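PDB 4ATG: TAF6, which is a subunit of the general transcription factor TFIID, with a HEAT repeat-containing C-terminal domain that is probably involved in complex formation with TAF9. Local coordinates for residues Phe13-Ile16 / Leu17-Ile20; Tyr44-Gln47 / His48-Leu52; Glu59-Val62 / Leu63-Cys66; Ile113-Tyr116 / Ile117-Tyr121. All coordinates share one frame; numbering follows the deposited sequence.

The four contacts are single-helix turns of an all-helical, HEAT repeat-containing chain, met in numerical order along the sequence. Contact 1 lies on helix 7-20, contact 2 on helix 42-55, contact 3 on helix 60-75 and contact 4 on helix 104-121. The first three pack against one another. Centres of contacts 1 and 2 are 11 Å apart, with Phe13, Ile16 and Leu17 set against Tyr44, Phe45 and His48; Ile49 meets Cys66 of contact 3, Leu52 meets Val62 and Cys66, and Ile20 meets Thr65. Contact 4 stands apart, its nearest atoms about 8 Å from contact 3 and about 15 Å from contact 1. Regular helical turns thus present side chains for successive layers of one elongated solenoid.

Contact 1: residues Phe13-Ile16 / Leu17-Ile20; sequences FDKI and LSMI
Leu17 reaches back along helix 7-20 to Phe13, one turn earlier, in the i to i+4 spacing of an alpha-helix within the HEAT repeat domain. Its CB stands 3.7 Å from Phe13 O, the carbonyl that accepts the Leu17 amide, and CG comes closer to the same oxygen. From there the chain crosses to the ring: CD1 sits over one face of Phe13, 3.4 Å from CZ and 30° off the ring normal at the centroid, a CH-pi contact. The ring lies beneath that methyl because Phe13 CG is anti to the backbone N (chi1 174°). Phe45 and Tyr44 of helix 42-55 also pack on Phe13, so an alanine here is likely to open a gap between the two helices and take the aromatic face from Leu17 CD1.

Farther on, Met19 N bonds Ile16 O at 3.0 Å, three residues back, while its bond to Lys15 O is weak. Met19 crosses Lys15, with Met19 SD 4.0 Å from Lys15 CG. Ser18 OG turns back to Lys15 O at 2.6 Å, and the same hydroxyl takes a proton from a water, 2.6 Å from OG, that in turn accepts from Lys15 NZ.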
ATOM      1  N   PHE A  13     -12.662  13.021  14.128  1.00 16.48           N
ATOM      2  CA  PHE A  13     -12.496  11.732  13.451  1.00 15.66           C
ATOM      3  C   PHE A  13     -13.599  11.598  12.394  1.00 19.22           C
ATOM      4  O   PHE A  13     -13.292  11.357  11.223  1.00 19.31           O
ATOM      5  CB  PHE A  13     -12.585  10.601  14.480  1.00 16.29           C
ATOM      6  CG  PHE A  13     -12.565   9.222  13.855  1.00 17.86           C
ATOM      7  CD1 PHE A  13     -11.378   8.672  13.380  1.00 19.12           C
ATOM      8  CD2 PHE A  13     -13.723   8.462  13.779  1.00 20.00           C
ATOM      9  CE1 PHE A  13     -11.365   7.408  12.794  1.00 19.56           C
ATOM     10  CE2 PHE A  13     -13.701   7.185  13.217  1.00 22.50           C
ATOM     11  CZ  PHE A  13     -12.525   6.665  12.738  1.00 18.91           C
ATOM     12  N   ASP A  14     -14.873  11.755  12.801  1.00 17.28           N
ATOM     13  CA  ASP A  14     -16.002  11.662  11.868  1.00 17.94           C
ATOM     14  C   ASP A  14     -15.893  12.708  10.768  1.00 21.73           C
ATOM     15  O   ASP A  14     -16.198  12.395   9.612  1.00 22.01           O
ATOM     16  CB  ASP A  14     -17.350  11.773  12.588  1.00 20.37           C
ATOM     17  CG  ASP A  14     -17.675  10.595  13.508  1.00 30.50           C
ATOM     18  OD1 ASP A  14     -17.047   9.496  13.341  1.00 29.20           O
ATOM     19  OD2 ASP A  14     -18.555  10.749  14.362  1.00 34.33           O
ATOM     20  N   LYS A  15     -15.427  13.935  11.103  1.00 17.54           N
ATOM     21  CA  LYS A  15     -15.302  15.027  10.106  1.00 16.34           C
ATOM     22  C   LYS A  15     -14.288  14.660   9.011  1.00 18.22           C
ATOM     23  O   LYS A  15     -14.595  14.776   7.832  1.00 17.19           O
ATOM     24  CB  LYS A  15     -14.886  16.355  10.772  1.00 18.72           C
ATOM     25  CG  LYS A  15     -14.816  17.513   9.784  1.00 17.26           C
ATOM     26  CD  LYS A  15     -16.232  17.809   9.277  1.00 24.94           C
ATOM     27  CE  LYS A  15     -16.274  18.776   8.155  1.00 30.86           C
ATOM     28  NZ  LYS A  15     -17.694  18.965   7.683  1.00 29.20           N
ATOM     29  N   ILE A  16     -13.102  14.192   9.398  1.00 15.88           N
ATOM     30  CA  ILE A  16     -12.065  13.797   8.437  1.00 15.24           C
ATOM     31  C   ILE A  16     -12.587  12.706   7.510  1.00 19.50           C
ATOM     32  O   ILE A  16     -12.389  12.776   6.294  1.00 17.53           O
ATOM     33  CB  ILE A  16     -10.763  13.350   9.169  1.00 16.66           C
ATOM     34  CG1 ILE A  16     -10.099  14.554   9.917  1.00 16.79           C
ATOM     35  CG2 ILE A  16      -9.775  12.656   8.185  1.00 15.28           C
ATOM     36  CD1 ILE A  16      -9.638  15.782   9.056  1.00 23.98           C
ATOM     37  N   LEU A  17     -13.197  11.679   8.087  1.00 19.93           N
ATOM     38  CA  LEU A  17     -13.718  10.563   7.283  1.00 21.33           C
ATOM     39  C   LEU A  17     -14.766  11.040   6.276  1.00 24.93           C
ATOM     40  O   LEU A  17     -14.731  10.627   5.113  1.00 23.86           O
ATOM     41  CB  LEU A  17     -14.252   9.445   8.180  1.00 22.82           C
ATOM     42  CG  LEU A  17     -13.201   8.768   9.119  1.00 28.76           C
ATOM     43  CD1 LEU A  17     -13.786   7.574   9.740  1.00 31.54           C
ATOM     44  CD2 LEU A  17     -11.861   8.474   8.431  1.00 30.21           C
ATOM     45  N   SER A  18     -15.614  11.982   6.685  1.00 20.45           N
ATOM     46  CA  SER A  18     -16.660  12.543   5.827  1.00 20.12           C
ATOM     47  C   SER A  18     -16.075  13.339   4.653  1.00 20.89           C
ATOM     48  O   SER A  18     -16.786  13.567   3.667  1.00 21.26           O
ATOM     49  CB  SER A  18     -17.584  13.452   6.628  1.00 24.19           C
ATOM     50  OG  SER A  18     -16.985  14.729   6.816  1.00 25.14           O
ATOM     51  N   MET A  19     -14.821  13.806   4.780  1.00 16.32           N
ATOM     52  CA  MET A  19     -14.120  14.592   3.746  1.00 16.39           C
ATOM     53  C   MET A  19     -13.461  13.715   2.661  1.00 19.64           C
ATOM     54  O   MET A  19     -13.153  14.218   1.604  1.00 19.55           O
ATOM     55  CB  MET A  19     -13.074  15.525   4.398  1.00 17.91           C
ATOM     56  CG  MET A  19     -13.728  16.654   5.262  1.00 21.63           C
ATOM     57  SD  MET A  19     -12.601  17.344   6.508  1.00 25.16           S
ATOM     58  CE  MET A  19     -11.653  18.442   5.492  1.00 22.51           C
ATOM     59  N   ILE A  20     -13.256  12.407   2.917  1.00 18.35           N
ATOM     60  CA  ILE A  20     -12.607  11.515   1.936  1.00 18.88           C
ATOM     61  C   ILE A  20     -13.326  11.539   0.595  1.00 25.78           C
ATOM     62  O   ILE A  20     -12.686  11.744  -0.443  1.00 26.98           O
ATOM     63  CB  ILE A  20     -12.441  10.069   2.504  1.00 22.23           C
ATOM     64  CG1 ILE A  20     -11.529  10.060   3.740  1.00 21.33           C
ATOM     65  CG2 ILE A  20     -11.960   9.057   1.397  1.00 24.39           C
ATOM     66  CD1 ILE A  20     -11.466   8.688   4.507  1.00 25.07           C
TER
HETATM   67  O   HOH W   1     -17.577  17.021   5.651  1.00 29.31           O

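Contact 2: residues Tyr44-Gln47 / His48-Leu52; sequences YFIQ and HISEL
Ile49 and Phe45 are joined by both backbone and side chain within helix 42-55. Among the backbone bonds, Ile49 N reaches Phe45 O at 2.8 Å. His48 N to Tyr44 O and Glu51 N to Gln47 O repeat the i to i+4 pattern. Ile49 CG1 also comes close to Phe45 O, the carbonyl that its own amide reaches.

Side-chain hydrogen bonding centres on Ile46 O. It accepts Ser50 N at 2.9 Å and, in one of the two conformers modelled for this serine, Ser50 OG at 2.9 Å from the other face of the carbonyl plane. In that conformer OG lies beside its own backbone N (chi1 -67°), which folds it back on the preceding turn, and it is also hydrogen-bonded to Tyr70 OH of helix 60-75.

Apolar packing is lighter: Ile49 CD1 approaches Phe45 CB at 4.2 Å.

Between the charged and amide groups, Gln47 and Glu51 run side by side on the outer surface. NE2 of Gln47 is 3.5 Å from Glu51 OE2, a distance at which any attraction is probably weak; the amide and carboxylate planes are 72° apart.

Phe45 packs on helix 7-20 and Ile49 on helix 60-75, while Gln47 and Glu51 remain exposed: an amphipathic helix sandwiched between neighbours, as expected in the stacked helices of a HEAT repeat solenoid.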
ATOM      1  N   TYR A  44      -7.867   4.036  14.769  1.00 17.50           N
ATOM      2  CA  TYR A  44      -9.221   4.134  14.220  1.00 16.38           C
ATOM      3  C   TYR A  44      -9.190   4.595  12.761  1.00 17.11           C
ATOM      4  O   TYR A  44      -9.953   4.082  11.945  1.00 15.14           O
ATOM      5  CB  TYR A  44     -10.095   5.026  15.103  1.00 17.78           C
ATOM      6  CG  TYR A  44     -10.272   4.437  16.488  1.00 20.06           C
ATOM      7  CD1 TYR A  44     -10.805   3.162  16.664  1.00 23.61           C
ATOM      8  CD2 TYR A  44      -9.809   5.108  17.617  1.00 20.96           C
ATOM      9  CE1 TYR A  44     -10.870   2.573  17.921  1.00 26.43           C
ATOM     10  CE2 TYR A  44      -9.954   4.562  18.893  1.00 23.16           C
ATOM     11  CZ  TYR A  44     -10.514   3.306  19.043  1.00 31.78           C
ATOM     12  OH  TYR A  44     -10.645   2.760  20.297  1.00 33.61           O
ATOM     13  N   PHE A  45      -8.289   5.535  12.427  1.00 14.34           N
ATOM     14  CA  PHE A  45      -8.154   5.976  11.031  1.00 12.81           C
ATOM     15  C   PHE A  45      -7.713   4.780  10.184  1.00 16.82           C
ATOM     16  O   PHE A  45      -8.292   4.529   9.137  1.00 16.56           O
ATOM     17  CB  PHE A  45      -7.117   7.103  10.910  1.00 13.68           C
ATOM     18  CG  PHE A  45      -7.623   8.486  11.272  1.00 15.31           C
ATOM     19  CD1 PHE A  45      -8.768   9.007  10.672  1.00 18.68           C
ATOM     20  CD2 PHE A  45      -6.883   9.313  12.101  1.00 16.97           C
ATOM     21  CE1 PHE A  45      -9.212  10.307  10.966  1.00 19.67           C
ATOM     22  CE2 PHE A  45      -7.313  10.626  12.377  1.00 19.37           C
ATOM     23  CZ  PHE A  45      -8.494  11.095  11.842  1.00 17.93           C
ATOM     24  N   ILE A  46      -6.713   4.031  10.655  1.00 16.87           N
ATOM     25  CA  ILE A  46      -6.215   2.861   9.928  1.00 17.67           C
ATOM     26  C   ILE A  46      -7.296   1.804   9.783  1.00 19.04           C
ATOM     27  O   ILE A  46      -7.466   1.266   8.696  1.00 18.39           O
ATOM     28  CB  ILE A  46      -4.912   2.303  10.545  1.00 22.14           C
ATOM     29  CG1 ILE A  46      -3.782   3.340  10.420  1.00 23.31           C
ATOM     30  CG2 ILE A  46      -4.514   0.962   9.874  1.00 23.54           C
ATOM     31  CD1 ILE A  46      -2.725   3.131  11.383  1.00 28.27           C
ATOM     32  N   GLN A  47      -8.046   1.520  10.855  1.00 17.29           N
ATOM     33  CA  GLN A  47      -9.145   0.538  10.777  1.00 18.79           C
ATOM     34  C   GLN A  47     -10.206   0.993   9.754  1.00 23.06           C
ATOM     35  O   GLN A  47     -10.629   0.188   8.917  1.00 22.65           O
ATOM     36  CB  GLN A  47      -9.780   0.324  12.176  1.00 20.50           C
ATOM     37  CG  GLN A  47     -10.790  -0.810  12.247  1.00 36.17           C
ATOM     38  CD  GLN A  47     -11.843  -0.591  13.313  1.00 54.95           C
ATOM     39  OE1 GLN A  47     -11.695   0.214  14.249  1.00 46.16           O
ATOM     40  NE2 GLN A  47     -12.943  -1.313  13.194  1.00 55.05           N
ATOM     41  N   HIS A  48     -10.640   2.282   9.792  0.50 19.81           N
ATOM     42  CA  HIS A  48     -11.655   2.762   8.827  0.50 19.84           C
ATOM     43  C   HIS A  48     -11.138   2.745   7.408  0.50 23.13           C
ATOM     44  O   HIS A  48     -11.851   2.316   6.491  0.50 22.67           O
ATOM     45  CB  HIS A  48     -12.144   4.186   9.151  0.50 20.75           C
ATOM     46  CG  HIS A  48     -13.047   4.760   8.091  0.50 24.26           C
ATOM     47  ND1 HIS A  48     -14.405   4.493   8.080  0.50 27.26           N
ATOM     48  CD2 HIS A  48     -12.751   5.546   7.028  0.50 25.35           C
ATOM     49  CE1 HIS A  48     -14.894   5.143   7.033  0.50 26.30           C
ATOM     50  NE2 HIS A  48     -13.936   5.790   6.369  0.50 25.79           N
ATOM     51  N   ILE A  49      -9.932   3.296   7.210  1.00 18.80           N
ATOM     52  CA  ILE A  49      -9.346   3.392   5.872  1.00 18.33           C
ATOM     53  C   ILE A  49      -9.200   1.984   5.275  1.00 21.15           C
ATOM     54  O   ILE A  49      -9.559   1.801   4.116  1.00 20.07           O
ATOM     55  CB  ILE A  49      -8.019   4.215   5.846  1.00 20.31           C
ATOM     56  CG1 ILE A  49      -8.283   5.700   6.205  1.00 19.70           C
ATOM     57  CG2 ILE A  49      -7.348   4.128   4.470  1.00 20.67           C
ATOM     58  CD1 ILE A  49      -6.954   6.459   6.789  1.00 20.81           C
ATOM     59  N   SER A  50      -8.703   0.986   6.070  1.00 18.98           N
ATOM     60  CA  SER A  50      -8.558  -0.397   5.575  0.50 18.65           C
ATOM     61  C   SER A  50      -9.898  -0.945   5.126  1.00 22.89           C
ATOM     62  O   SER A  50      -9.984  -1.564   4.064  1.00 21.44           O
ATOM     63  CB  SER A  50      -7.989  -1.313   6.654  0.50 19.16           C
ATOM     64  OG  SER A  50      -6.655  -0.953   6.946  0.50 15.00           O
ATOM     65  N   GLU A  51     -10.965  -0.698   5.928  1.00 20.93           N
ATOM     66  CA  GLU A  51     -12.320  -1.171   5.601  1.00 21.49           C
ATOM     67  C   GLU A  51     -12.869  -0.469   4.364  1.00 24.54           C
ATOM     68  O   GLU A  51     -13.505  -1.095   3.521  1.00 24.05           O
ATOM     69  CB  GLU A  51     -13.279  -0.973   6.796  1.00 23.89           C
ATOM     70  CG  GLU A  51     -13.101  -2.006   7.897  1.00 37.30           C
ATOM     71  CD  GLU A  51     -13.825  -1.745   9.207  1.00 64.64           C
ATOM     72  OE1 GLU A  51     -14.370  -0.631   9.395  1.00 51.18           O
ATOM     73  OE2 GLU A  51     -13.816  -2.657  10.066  1.00 65.80           O
ATOM     74  N   LEU A  52     -12.592   0.825   4.233  1.00 21.73           N
ATOM     75  CA  LEU A  52     -13.060   1.598   3.081  1.00 21.79           C
ATOM     76  C   LEU A  52     -12.387   1.100   1.799  1.00 24.64           C
ATOM     77  O   LEU A  52     -13.076   0.953   0.791  1.00 25.08           O
ATOM     78  CB  LEU A  52     -12.803   3.108   3.326  1.00 21.21           C
ATOM     79  CG  LEU A  52     -13.295   4.087   2.245  1.00 27.46           C
ATOM     80  CD1 LEU A  52     -14.819   3.969   2.001  1.00 28.42           C
ATOM     81  CD2 LEU A  52     -12.912   5.522   2.619  1.00 29.37           C
TER

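Contact 3: residues Glu59-Val62 / Leu63-Cys66; sequences EAEV and LKTC
Lys64 N donates to Ala60 O at 2.9 Å, the shortest settled polar bond in the first turn of helix 60-75. The same lysine lays its aliphatic chain along that carbonyl, CG standing 3.3 Å from Ala60 O, before running on extended to its ammonium group. There NZ forms a salt bridge with Glu61 OE2 at 3.0 Å, entering on the syn side and 18° out of the carboxylate plane. Glu61 meets it by bending at CG (chi2 -52°), so the two chains cross and OE2 also touches Lys64 CE. A leucine in place of Lys64 would probably leave the Glu61 carboxylate without its cationic mate and let that side chain swing.

Glu59, at the N-cap position, contributes its carbonyl to Leu63 N at 3.0 Å. Two and three residues on, Glu61 O takes Thr65 N and Val62 O takes Cys66 N. The latter two residues also touch through Val62 CG1 and Cys66 SG, 4.2 Å apart; Leu52 of helix 42-55 packs on both side chains.

Glu59, whose carboxylate has a long, weak ion pair with Lys21, and Glu61 thus place negative charge at the helix's amino-terminal end, where it would be expected to suit the helix dipole, while Lys64 probably offsets part of Glu61's charge.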
ATOM      1  N   GLU A  59     -13.493   2.284  -7.150  1.00 26.61           N
ATOM      2  CA  GLU A  59     -13.443   3.740  -7.015  1.00 25.25           C
ATOM      3  C   GLU A  59     -11.976   4.143  -6.902  1.00 27.84           C
ATOM      4  O   GLU A  59     -11.469   4.271  -5.796  1.00 24.67           O
ATOM      5  CB  GLU A  59     -14.260   4.229  -5.808  1.00 25.71           C
ATOM      6  CG  GLU A  59     -15.755   4.009  -5.998  1.00 38.84           C
ATOM      7  CD  GLU A  59     -16.604   4.436  -4.823  1.00 59.70           C
ATOM      8  OE1 GLU A  59     -16.948   5.637  -4.738  1.00 54.25           O
ATOM      9  OE2 GLU A  59     -16.930   3.564  -3.986  1.00 53.93           O
ATOM     10  N   ALA A  60     -11.298   4.267  -8.058  1.00 26.23           N
ATOM     11  CA  ALA A  60      -9.865   4.587  -8.159  1.00 25.92           C
ATOM     12  C   ALA A  60      -9.491   5.836  -7.382  1.00 28.92           C
ATOM     13  O   ALA A  60      -8.493   5.822  -6.665  1.00 27.54           O
ATOM     14  CB  ALA A  60      -9.450   4.729  -9.623  1.00 27.60           C
ATOM     15  N   GLU A  61     -10.313   6.903  -7.483  1.00 25.17           N
ATOM     16  CA  GLU A  61     -10.030   8.149  -6.771  1.00 24.18           C
ATOM     17  C   GLU A  61     -10.123   7.984  -5.250  1.00 25.72           C
ATOM     18  O   GLU A  61      -9.286   8.531  -4.536  1.00 23.62           O
ATOM     19  CB  GLU A  61     -10.859   9.325  -7.326  1.00 26.67           C
ATOM     20  CG  GLU A  61     -10.503   9.650  -8.781  1.00 37.52           C
ATOM     21  CD  GLU A  61      -9.017   9.867  -9.057  1.00 57.79           C
ATOM     22  OE1 GLU A  61      -8.412  10.739  -8.392  1.00 46.40           O
ATOM     23  OE2 GLU A  61      -8.450   9.136  -9.906  1.00 40.87           O
ATOM     24  N   VAL A  62     -11.070   7.165  -4.765  1.00 22.62           N
ATOM     25  CA  VAL A  62     -11.170   6.888  -3.305  1.00 21.53           C
ATOM     26  C   VAL A  62      -9.954   6.100  -2.860  1.00 21.30           C
ATOM     27  O   VAL A  62      -9.342   6.457  -1.855  1.00 18.59           O
ATOM     28  CB  VAL A  62     -12.510   6.204  -2.906  1.00 26.74           C
ATOM     29  CG1 VAL A  62     -12.544   5.835  -1.418  1.00 25.19           C
ATOM     30  CG2 VAL A  62     -13.702   7.098  -3.254  1.00 27.91           C
ATOM     31  N   LEU A  63      -9.528   5.103  -3.657  1.00 18.86           N
ATOM     32  CA  LEU A  63      -8.344   4.297  -3.302  1.00 18.42           C
ATOM     33  C   LEU A  63      -7.103   5.168  -3.221  1.00 21.41           C
ATOM     34  O   LEU A  63      -6.307   5.025  -2.289  1.00 20.45           O
ATOM     35  CB  LEU A  63      -8.119   3.159  -4.315  1.00 19.26           C
ATOM     36  CG  LEU A  63      -9.177   2.035  -4.347  1.00 23.43           C
ATOM     37  CD1 LEU A  63      -8.866   1.055  -5.423  1.00 23.18           C
ATOM     38  CD2 LEU A  63      -9.260   1.297  -3.041  1.00 26.23           C
ATOM     39  N   LYS A  64      -6.952   6.108  -4.174  1.00 18.08           N
ATOM     40  CA  LYS A  64      -5.808   7.032  -4.158  1.00 16.23           C
ATOM     41  C   LYS A  64      -5.801   7.915  -2.919  1.00 18.29           C
ATOM     42  O   LYS A  64      -4.734   8.137  -2.341  1.00 15.19           O
ATOM     43  CB  LYS A  64      -5.772   7.895  -5.416  1.00 17.82           C
ATOM     44  CG  LYS A  64      -5.409   7.102  -6.657  1.00 19.31           C
ATOM     45  CD  LYS A  64      -5.399   8.031  -7.865  1.00 23.04           C
ATOM     46  CE  LYS A  64      -5.400   7.253  -9.160  1.00 31.85           C
ATOM     47  NZ  LYS A  64      -5.607   8.155 -10.316  1.00 32.26           N
ATOM     48  N   THR A  65      -6.981   8.401  -2.492  1.00 15.42           N
ATOM     49  CA  THR A  65      -7.118   9.197  -1.253  1.00 14.74           C
ATOM     50  C   THR A  65      -6.724   8.362  -0.041  1.00 18.02           C
ATOM     51  O   THR A  65      -6.015   8.870   0.813  1.00 17.36           O
ATOM     52  CB  THR A  65      -8.555   9.752  -1.119  1.00 20.09           C
ATOM     53  OG1 THR A  65      -8.796  10.579  -2.254  1.00 21.41           O
ATOM     54  CG2 THR A  65      -8.750  10.614   0.130  1.00 18.75           C
ATOM     55  N   CYS A  66      -7.149   7.085   0.023  1.00 16.70           N
ATOM     56  CA  CYS A  66      -6.818   6.180   1.148  1.00 16.00           C
ATOM     57  C   CYS A  66      -5.327   5.973   1.274  1.00 19.06           C
ATOM     58  O   CYS A  66      -4.783   6.069   2.370  1.00 18.69           O
ATOM     59  CB  CYS A  66      -7.551   4.858   0.996  1.00 17.13           C
ATOM     60  SG  CYS A  66      -9.339   4.997   1.242  1.00 21.91           S
TER

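Contact 4: residues Ile113-Tyr116 / Ile117-Tyr121; sequences IVKY and IYDTY
The closing turns of helix 104-121, in the HEAT repeat domain, bring Lys115 against Asp119 and Tyr116 against Thr120, both pairs at i to i+4 spacing. Lys115 NZ bonds Asp119 OD2 at 2.7 Å in a salt bridge, on the syn side and 16° out of the carboxylate plane. The lysine runs straight to CE and then bends (chi4 49°), which turns NZ onto the carboxylate; CE itself comes 3.3 Å from OD2. A second partner, Ile159 O, holds NZ from beyond the helix. The backbones of this pair are joined as well, Asp119 N reaching Lys115 O at 2.8 Å.

Two donors of Thr120 grip Tyr116 O from opposite faces of its carbonyl plane: OG1 at 2.7 Å and the backbone N at 2.9 Å. The hydroxyl oxygen also stands over one face of the Tyr116 ring, toward its rim, 3.5 Å from CE2. Thr120 therefore satisfies its hydroxyl within the helix while covering part of an aromatic face.

Tyr116 OH is hydrogen-bonded to Lys75 NZ, and its ring meets Phe71 edge-to-face, tying this turn to helix 60-75. Ile113 CG2 and Ile117 CD1 are loosely in contact at 4.4 Å, and both residues pack on helices 60-75 and 85-97, while Val114 and Tyr118 face helix 128-140, so the helix is flanked by elements both before and after it in the chain.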
ATOM      1  N   ILE A 113       4.320   3.547  -1.738  1.00 13.88           N
ATOM      2  CA  ILE A 113       4.248   3.707  -0.273  1.00 13.35           C
ATOM      3  C   ILE A 113       4.821   2.492   0.399  1.00 16.92           C
ATOM      4  O   ILE A 113       5.538   2.631   1.399  1.00 15.12           O
ATOM      5  CB  ILE A 113       2.821   4.101   0.230  1.00 15.74           C
ATOM      6  CG1 ILE A 113       2.279   5.328  -0.594  1.00 15.02           C
ATOM      7  CG2 ILE A 113       2.860   4.444   1.762  1.00 16.48           C
ATOM      8  CD1 ILE A 113       3.180   6.581  -0.625  1.00 17.08           C
ATOM      9  N   VAL A 114       4.553   1.301  -0.144  1.00 13.56           N
ATOM     10  CA  VAL A 114       5.180   0.074   0.393  1.00 13.79           C
ATOM     11  C   VAL A 114       6.704   0.227   0.337  1.00 17.22           C
ATOM     12  O   VAL A 114       7.395  -0.182   1.277  1.00 18.12           O
ATOM     13  CB  VAL A 114       4.737  -1.201  -0.362  1.00 17.65           C
ATOM     14  CG1 VAL A 114       5.581  -2.428   0.035  1.00 17.90           C
ATOM     15  CG2 VAL A 114       3.256  -1.478  -0.139  1.00 16.93           C
ATOM     16  N   LYS A 115       7.228   0.799  -0.760  1.00 12.89           N
ATOM     17  CA  LYS A 115       8.681   1.010  -0.903  1.00 12.62           C
ATOM     18  C   LYS A 115       9.200   1.970   0.168  1.00 16.16           C
ATOM     19  O   LYS A 115      10.235   1.722   0.770  1.00 16.31           O
ATOM     20  CB  LYS A 115       9.046   1.527  -2.299  1.00 14.84           C
ATOM     21  CG  LYS A 115      10.521   1.995  -2.382  1.00 17.68           C
ATOM     22  CD  LYS A 115      10.913   2.504  -3.755  1.00 25.00           C
ATOM     23  CE  LYS A 115      12.338   3.051  -3.767  1.00 23.45           C
ATOM     24  NZ  LYS A 115      13.300   2.097  -3.137  1.00 23.98           N
ATOM     25  N   TYR A 116       8.480   3.040   0.418  1.00 13.88           N
ATOM     26  CA  TYR A 116       8.885   4.017   1.440  1.00 14.27           C
ATOM     27  C   TYR A 116       8.992   3.324   2.806  1.00 16.36           C
ATOM     28  O   TYR A 116       9.949   3.571   3.551  1.00 15.59           O
ATOM     29  CB  TYR A 116       7.856   5.152   1.524  1.00 16.27           C
ATOM     30  CG  TYR A 116       8.270   6.217   2.514  1.00 19.35           C
ATOM     31  CD1 TYR A 116       9.091   7.267   2.127  1.00 22.33           C
ATOM     32  CD2 TYR A 116       7.902   6.132   3.860  1.00 21.05           C
ATOM     33  CE1 TYR A 116       9.511   8.232   3.042  1.00 23.97           C
ATOM     34  CE2 TYR A 116       8.297   7.108   4.779  1.00 22.48           C
ATOM     35  CZ  TYR A 116       9.117   8.145   4.364  1.00 32.15           C
ATOM     36  OH  TYR A 116       9.511   9.132   5.231  1.00 39.44           O
ATOM     37  N   ILE A 117       8.021   2.481   3.129  1.00 13.57           N
ATOM     38  CA  ILE A 117       8.019   1.751   4.418  1.00 14.04           C
ATOM     39  C   ILE A 117       9.188   0.786   4.445  1.00 17.34           C
ATOM     40  O   ILE A 117       9.927   0.739   5.424  1.00 17.54           O
ATOM     41  CB  ILE A 117       6.664   1.034   4.624  1.00 15.97           C
ATOM     42  CG1 ILE A 117       5.527   2.068   4.801  1.00 14.67           C
ATOM     43  CG2 ILE A 117       6.725   0.049   5.835  1.00 17.36           C
ATOM     44  CD1 ILE A 117       4.070   1.439   4.767  1.00 20.30           C
ATOM     45  N   TYR A 118       9.364   0.040   3.351  1.00 15.10           N
ATOM     46  CA  TYR A 118      10.466  -0.909   3.212  1.00 16.36           C
ATOM     47  C   TYR A 118      11.800  -0.186   3.437  1.00 20.31           C
ATOM     48  O   TYR A 118      12.616  -0.627   4.256  1.00 20.02           O
ATOM     49  CB  TYR A 118      10.417  -1.565   1.817  1.00 17.63           C
ATOM     50  CG  TYR A 118      11.438  -2.653   1.604  1.00 20.78           C
ATOM     51  CD1 TYR A 118      11.129  -3.987   1.871  1.00 23.01           C
ATOM     52  CD2 TYR A 118      12.657  -2.382   0.987  1.00 22.89           C
ATOM     53  CE1 TYR A 118      12.039  -5.011   1.598  1.00 24.13           C
ATOM     54  CE2 TYR A 118      13.585  -3.397   0.735  1.00 24.43           C
ATOM     55  CZ  TYR A 118      13.265  -4.709   1.032  1.00 31.45           C
ATOM     56  OH  TYR A 118      14.167  -5.712   0.766  1.00 32.49           O
ATOM     57  N   ASP A 119      12.030   0.900   2.709  1.00 17.42           N
ATOM     58  CA  ASP A 119      13.284   1.651   2.828  1.00 18.65           C
ATOM     59  C   ASP A 119      13.495   2.269   4.207  1.00 22.14           C
ATOM     60  O   ASP A 119      14.625   2.309   4.691  1.00 22.99           O
ATOM     61  CB  ASP A 119      13.343   2.756   1.771  1.00 20.16           C
ATOM     62  CG  ASP A 119      13.574   2.259   0.341  1.00 26.88           C
ATOM     63  OD1 ASP A 119      14.024   1.120   0.178  1.00 32.90           O
ATOM     64  OD2 ASP A 119      13.406   3.056  -0.595  1.00 31.68           O
ATOM     65  N   THR A 120      12.429   2.769   4.820  1.00 17.36           N
ATOM     66  CA  THR A 120      12.543   3.474   6.102  1.00 16.79           C
ATOM     67  C   THR A 120      12.684   2.538   7.299  1.00 18.23           C
ATOM     68  O   THR A 120      13.391   2.872   8.263  1.00 18.54           O
ATOM     69  CB  THR A 120      11.340   4.429   6.260  1.00 18.74           C
ATOM     70  OG1 THR A 120      11.303   5.302   5.130  1.00 20.78           O
ATOM     71  CG2 THR A 120      11.388   5.279   7.551  1.00 19.18           C
ATOM     72  N   TYR A 121      11.927   1.437   7.291  1.00 14.49           N
ATOM     73  CA  TYR A 121      11.790   0.550   8.460  1.00 14.60           C
ATOM     74  C   TYR A 121      12.308  -0.862   8.408  1.00 18.58           C
ATOM     75  O   TYR A 121      12.335  -1.504   9.474  1.00 19.51           O
ATOM     76  CB  TYR A 121      10.285   0.502   8.838  1.00 13.80           C
ATOM     77  CG  TYR A 121       9.731   1.857   9.206  1.00 15.03           C
ATOM     78  CD1 TYR A 121      10.022   2.441  10.436  1.00 16.38           C
ATOM     79  CD2 TYR A 121       8.917   2.567   8.321  1.00 14.67           C
ATOM     80  CE1 TYR A 121       9.508   3.689  10.784  1.00 16.48           C
ATOM     81  CE2 TYR A 121       8.400   3.821   8.660  1.00 14.15           C
ATOM     82  CZ  TYR A 121       8.708   4.381   9.890  1.00 19.95           C
ATOM     83  OH  TYR A 121       8.217   5.624  10.240  1.00 18.89           O
TER